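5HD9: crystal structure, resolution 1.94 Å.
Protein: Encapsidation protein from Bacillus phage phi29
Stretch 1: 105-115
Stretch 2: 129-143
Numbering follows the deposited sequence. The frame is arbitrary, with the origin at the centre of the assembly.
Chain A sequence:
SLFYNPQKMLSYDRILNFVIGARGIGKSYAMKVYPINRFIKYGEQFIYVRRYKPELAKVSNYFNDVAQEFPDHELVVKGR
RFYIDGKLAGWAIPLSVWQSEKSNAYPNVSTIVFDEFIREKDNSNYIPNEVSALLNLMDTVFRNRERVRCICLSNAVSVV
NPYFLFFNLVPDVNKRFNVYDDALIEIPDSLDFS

Stretch 1, residues 105-115: AYPNVSTIVFD
Stretch 2, residues 129-143: NEVSALLNLMDTVFR

The rule at the centre of this contact is one branched strand residue set against the last turns of a helix. I112, in the m rotamer at chi1 and t at chi2, sends its CD1 into a pocket made by four residues: 3.4 Å from F142 CZ, 3.6 Å from L137 CD2, 3.8 Å from the CG of M138 (a selenomethionine) and 3.8 Å from V141 CG2. Of all residues in the two stretches, I112 has the largest area covered by the other stretch, and V141 follows. V141 points its CA-to-CB bond toward the strand with chi1 near -58°, whereas L137 and M138 project sideways; L137, t at both chi angles, brings its end nearer.

This pocket rests on a simple backbone plan. Residues 130-141 form a regular helix, held by i to i+4 bonds such as L134 N to E130 O (3.0 Å) and M138 N to L134 O (2.9 Å). The strand begins at V109 and runs nearly antiparallel to it, at 154° between N-to-C directions and 9.2 Å at the closest approach of the axes. The register is V109 with V141, I112 with M138, and F114 with L134, their CA atoms 6.0, 7.9 and 9.3 Å apart, so the elements diverge from V109 toward F114. V109, I112 and F114 all point toward the helix, while S110 and T111 point away.

At the wider end F114 meets L134 and E130. F114, with chi1 t and chi2 near -5°, places its CD2 4.0 Å from L134 CD2, the leucine being t at chi1 and p at chi2. L134 CD2 lies at the edge of the phenyl ring, as does E130 OE1, 4.0 Å from F114 CZ; that carboxylate oxygen is hydrogen-bonded elsewhere in the structure.

At the narrow end the helix gives way to F142, the first residue to leave helical phi/psi, at -91/118. Its side chain (chi1 -70°, chi2 -18°) starts sideways but brings the ring in beside the strand, with CE1 3.8 Å from V109 CG1 and 3.6 Å from S110 C. V109 is t, and its CG1 also lies 4.0 Å from V141 CG2. Beyond it, Y106 (m, chi2 -83°) extends the apolar patch through CB, 3.9 Å from V141 CG1.

No direct hydrogen bond joins the stretches; water does the polar work where the backbones come close. V109 O and V141 O are 3.7 Å apart, two acceptors with no proton to share. Water 1 donates to Y106 O (2.5 Å) and V141 O (2.7 Å) and accepts from V109 N (2.8 Å). Water 2 donates to V109 O (2.7 Å) and V141 O (3.1 Å) and accepts from R143 N (3.3 Å). V141 O thus receives both waters, and the facing carbonyls are satisfied by shared solvent beside an apolar core.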

# COMPACT_ATOMS: atom_id res chain seq x y z
N ALA A 105 12.98 9.15 11.36
CA ALA A 105 13.54 9.50 10.06
C ALA A 105 13.11 8.52 8.97
O ALA A 105 13.00 7.31 9.22
CB ALA A 105 15.06 9.56 10.14
N TYR A 106 12.89 9.05 7.77
CA TYR A 106 12.46 8.26 6.62
C TYR A 106 13.26 8.72 5.40
O TYR A 106 12.78 9.52 4.61
CB TYR A 106 10.96 8.42 6.38
CG TYR A 106 10.12 8.07 7.59
CD1 TYR A 106 9.79 6.75 7.86
CD2 TYR A 106 9.66 9.05 8.46
CE1 TYR A 106 9.03 6.41 8.97
CE2 TYR A 106 8.90 8.72 9.57
CZ TYR A 106 8.59 7.40 9.82
OH TYR A 106 7.83 7.06 10.92
N PRO A 107 14.50 8.20 5.25
CA PRO A 107 15.46 8.75 4.29
C PRO A 107 15.10 8.61 2.81
O PRO A 107 15.34 9.56 2.06
CB PRO A 107 16.74 7.96 4.59
CG PRO A 107 16.57 7.48 5.99
CD PRO A 107 15.12 7.18 6.11
N ASN A 108 14.56 7.47 2.38
CA ASN A 108 14.41 7.21 0.95
C ASN A 108 13.19 6.35 0.61
O ASN A 108 13.30 5.36 -0.11
CB ASN A 108 15.68 6.53 0.43
CG ASN A 108 15.76 6.50 -1.09
OD1 ASN A 108 15.26 7.40 -1.76
ND2 ASN A 108 16.39 5.46 -1.63
N VAL A 109 12.03 6.76 1.10
CA VAL A 109 10.79 6.04 0.83
C VAL A 109 10.28 6.40 -0.56
O VAL A 109 10.23 7.58 -0.92
CB VAL A 109 9.70 6.36 1.88
CG1 VAL A 109 8.38 5.68 1.53
CG2 VAL A 109 10.17 5.92 3.27
N SER A 110 9.89 5.39 -1.35
CA SER A 110 9.32 5.64 -2.67
C SER A 110 8.00 4.89 -2.87
O SER A 110 7.27 5.17 -3.82
CB SER A 110 10.31 5.24 -3.77
OG SER A 110 10.33 3.83 -3.94
N THR A 111 7.68 3.95 -1.98
CA THR A 111 6.42 3.23 -2.06
C THR A 111 5.72 3.16 -0.71
O THR A 111 6.34 2.85 0.31
CB THR A 111 6.62 1.79 -2.59
OG1 THR A 111 7.20 1.83 -3.90
CG2 THR A 111 5.28 1.06 -2.68
N ILE A 112 4.43 3.47 -0.72
CA ILE A 112 3.56 3.28 0.44
C ILE A 112 2.45 2.31 0.07
O ILE A 112 1.77 2.49 -0.94
CB ILE A 112 2.93 4.61 0.92
CG1 ILE A 112 4.01 5.61 1.31
CG2 ILE A 112 1.98 4.35 2.09
CD1 ILE A 112 3.50 7.04 1.44
N VAL A 113 2.27 1.28 0.89
CA VAL A 113 1.19 0.32 0.69
C VAL A 113 0.22 0.38 1.86
O VAL A 113 0.57 0.08 3.00
CB VAL A 113 1.73 -1.11 0.52
CG1 VAL A 113 0.58 -2.09 0.32
CG2 VAL A 113 2.68 -1.17 -0.66
N PHE A 114 -1.00 0.79 1.56
CA PHE A 114 -2.06 0.94 2.54
C PHE A 114 -3.08 -0.17 2.32
O PHE A 114 -3.98 -0.03 1.49
CB PHE A 114 -2.70 2.32 2.43
CG PHE A 114 -3.70 2.65 3.51
CD1 PHE A 114 -4.08 1.71 4.46
CD2 PHE A 114 -4.27 3.91 3.56
CE1 PHE A 114 -5.01 2.03 5.44
CE2 PHE A 114 -5.20 4.23 4.54
CZ PHE A 114 -5.57 3.29 5.47
N ASP A 115 -2.94 -1.27 3.05
CA ASP A 115 -3.80 -2.42 2.84
C ASP A 115 -5.10 -2.27 3.63
O ASP A 115 -5.12 -1.70 4.72
CB ASP A 115 -3.08 -3.71 3.24
CG ASP A 115 -3.71 -4.95 2.64
OD1 ASP A 115 -4.68 -4.82 1.86
OD2 ASP A 115 -3.23 -6.06 2.93
N ASN A 129 -10.69 13.18 9.58
CA ASN A 129 -9.76 13.79 8.63
C ASN A 129 -8.65 12.82 8.28
O ASN A 129 -7.47 13.19 8.21
CB ASN A 129 -9.18 15.08 9.21
CG ASN A 129 -10.24 16.10 9.56
OD1 ASN A 129 -10.99 15.92 10.53
ND2 ASN A 129 -10.32 17.17 8.78
N GLU A 130 -9.03 11.56 8.06
CA GLU A 130 -8.07 10.51 7.74
C GLU A 130 -7.35 10.77 6.43
O GLU A 130 -6.15 10.50 6.31
CB GLU A 130 -8.78 9.16 7.67
CG GLU A 130 -7.87 7.99 7.36
CD GLU A 130 -8.63 6.69 7.25
OE1 GLU A 130 -8.42 5.96 6.25
OE2 GLU A 130 -9.42 6.38 8.16
N VAL A 131 -8.06 11.30 5.44
CA VAL A 131 -7.46 11.51 4.12
C VAL A 131 -6.33 12.53 4.23
O VAL A 131 -5.28 12.37 3.62
CB VAL A 131 -8.50 11.99 3.09
CG1 VAL A 131 -7.85 12.20 1.73
CG2 VAL A 131 -9.63 10.98 2.98
N SER A 132 -6.55 13.57 5.04
CA SER A 132 -5.51 14.56 5.30
C SER A 132 -4.31 13.91 6.00
O SER A 132 -3.16 14.27 5.74
CB SER A 132 -6.06 15.70 6.16
OG SER A 132 -7.05 16.42 5.45
N ALA A 133 -4.58 12.95 6.88
CA ALA A 133 -3.51 12.25 7.59
C ALA A 133 -2.63 11.45 6.63
O ALA A 133 -1.40 11.52 6.72
CB ALA A 133 -4.09 11.33 8.67
N LEU A 134 -3.24 10.70 5.72
CA LEU A 134 -2.48 9.94 4.74
C LEU A 134 -1.72 10.90 3.85
O LEU A 134 -0.56 10.68 3.52
CB LEU A 134 -3.38 9.05 3.88
CG LEU A 134 -2.63 8.18 2.86
CD1 LEU A 134 -1.76 7.16 3.57
CD2 LEU A 134 -3.57 7.50 1.89
N LEU A 135 -2.40 11.97 3.45
CA LEU A 135 -1.79 12.99 2.63
C LEU A 135 -0.56 13.58 3.33
O LEU A 135 0.49 13.74 2.71
CB LEU A 135 -2.81 14.08 2.32
CG LEU A 135 -3.77 13.80 1.16
CD1 LEU A 135 -4.78 14.93 1.01
CD2 LEU A 135 -3.03 13.58 -0.16
N ASN A 136 -0.68 13.88 4.62
CA ASN A 136 0.46 14.39 5.38
C ASN A 136 1.60 13.38 5.42
O ASN A 136 2.77 13.74 5.27
CB ASN A 136 0.03 14.74 6.81
CG ASN A 136 1.18 15.29 7.64
OD1 ASN A 136 1.80 14.56 8.41
ND2 ASN A 136 1.48 16.57 7.47
N LEU A 137 1.26 12.11 5.61
CA LEU A 137 2.25 11.04 5.61
C LEU A 137 2.99 11.01 4.28
O LEU A 137 4.22 10.90 4.25
CB LEU A 137 1.57 9.69 5.88
CG LEU A 137 2.45 8.46 6.15
CD1 LEU A 137 1.65 7.42 6.91
CD2 LEU A 137 2.99 7.85 4.87
N MSE A 138 2.25 11.11 3.18
CA MSE A 138 2.83 11.07 1.84
C MSE A 138 3.79 12.23 1.59
O MSE A 138 4.91 12.02 1.14
CB MSE A 138 1.72 11.06 0.79
CG MSE A 138 0.92 9.78 0.77
SE MSE A 138 -0.64 9.85 -0.39
CE MSE A 138 0.30 10.14 -2.07
N ASP A 139 3.35 13.45 1.89
CA ASP A 139 4.21 14.61 1.69
C ASP A 139 5.44 14.54 2.59
O ASP A 139 6.52 15.02 2.22
CB ASP A 139 3.46 15.91 1.96
CG ASP A 139 3.16 16.70 0.69
OD1 ASP A 139 3.88 16.55 -0.33
OD2 ASP A 139 2.20 17.49 0.71
N THR A 140 5.29 13.95 3.77
CA THR A 140 6.40 13.87 4.71
C THR A 140 7.53 12.98 4.17
O THR A 140 8.70 13.34 4.26
CB THR A 140 5.94 13.32 6.09
OG1 THR A 140 5.02 14.24 6.68
CG2 THR A 140 7.13 13.14 7.03
N VAL A 141 7.17 11.83 3.60
CA VAL A 141 8.17 10.84 3.22
C VAL A 141 8.54 10.86 1.73
O VAL A 141 9.61 10.38 1.36
CB VAL A 141 7.71 9.40 3.60
CG1 VAL A 141 7.43 9.32 5.09
CG2 VAL A 141 6.49 8.97 2.79
N PHE A 142 7.66 11.40 0.89
CA PHE A 142 7.97 11.55 -0.54
C PHE A 142 8.62 12.90 -0.81
O PHE A 142 8.01 13.95 -0.60
CB PHE A 142 6.72 11.39 -1.41
CG PHE A 142 6.18 9.98 -1.45
CD1 PHE A 142 6.96 8.90 -1.09
CD2 PHE A 142 4.88 9.75 -1.88
CE1 PHE A 142 6.46 7.61 -1.14
CE2 PHE A 142 4.37 8.46 -1.93
CZ PHE A 142 5.16 7.40 -1.56
N ARG A 143 9.85 12.86 -1.31
CA ARG A 143 10.62 14.06 -1.59
C ARG A 143 10.06 14.82 -2.78
O ARG A 143 10.03 16.06 -2.78
CB ARG A 143 12.08 13.69 -1.85
CG ARG A 143 13.02 14.87 -1.88
CD ARG A 143 14.01 14.81 -0.74
NE ARG A 143 15.10 15.76 -0.92
CZ ARG A 143 16.30 15.64 -0.38
NH1 ARG A 143 16.60 14.59 0.39
NH2 ARG A 143 17.22 16.56 -0.61
O HOH W 1 11.89 9.31 2.25
O HOH W 2 11.37 9.97 -1.20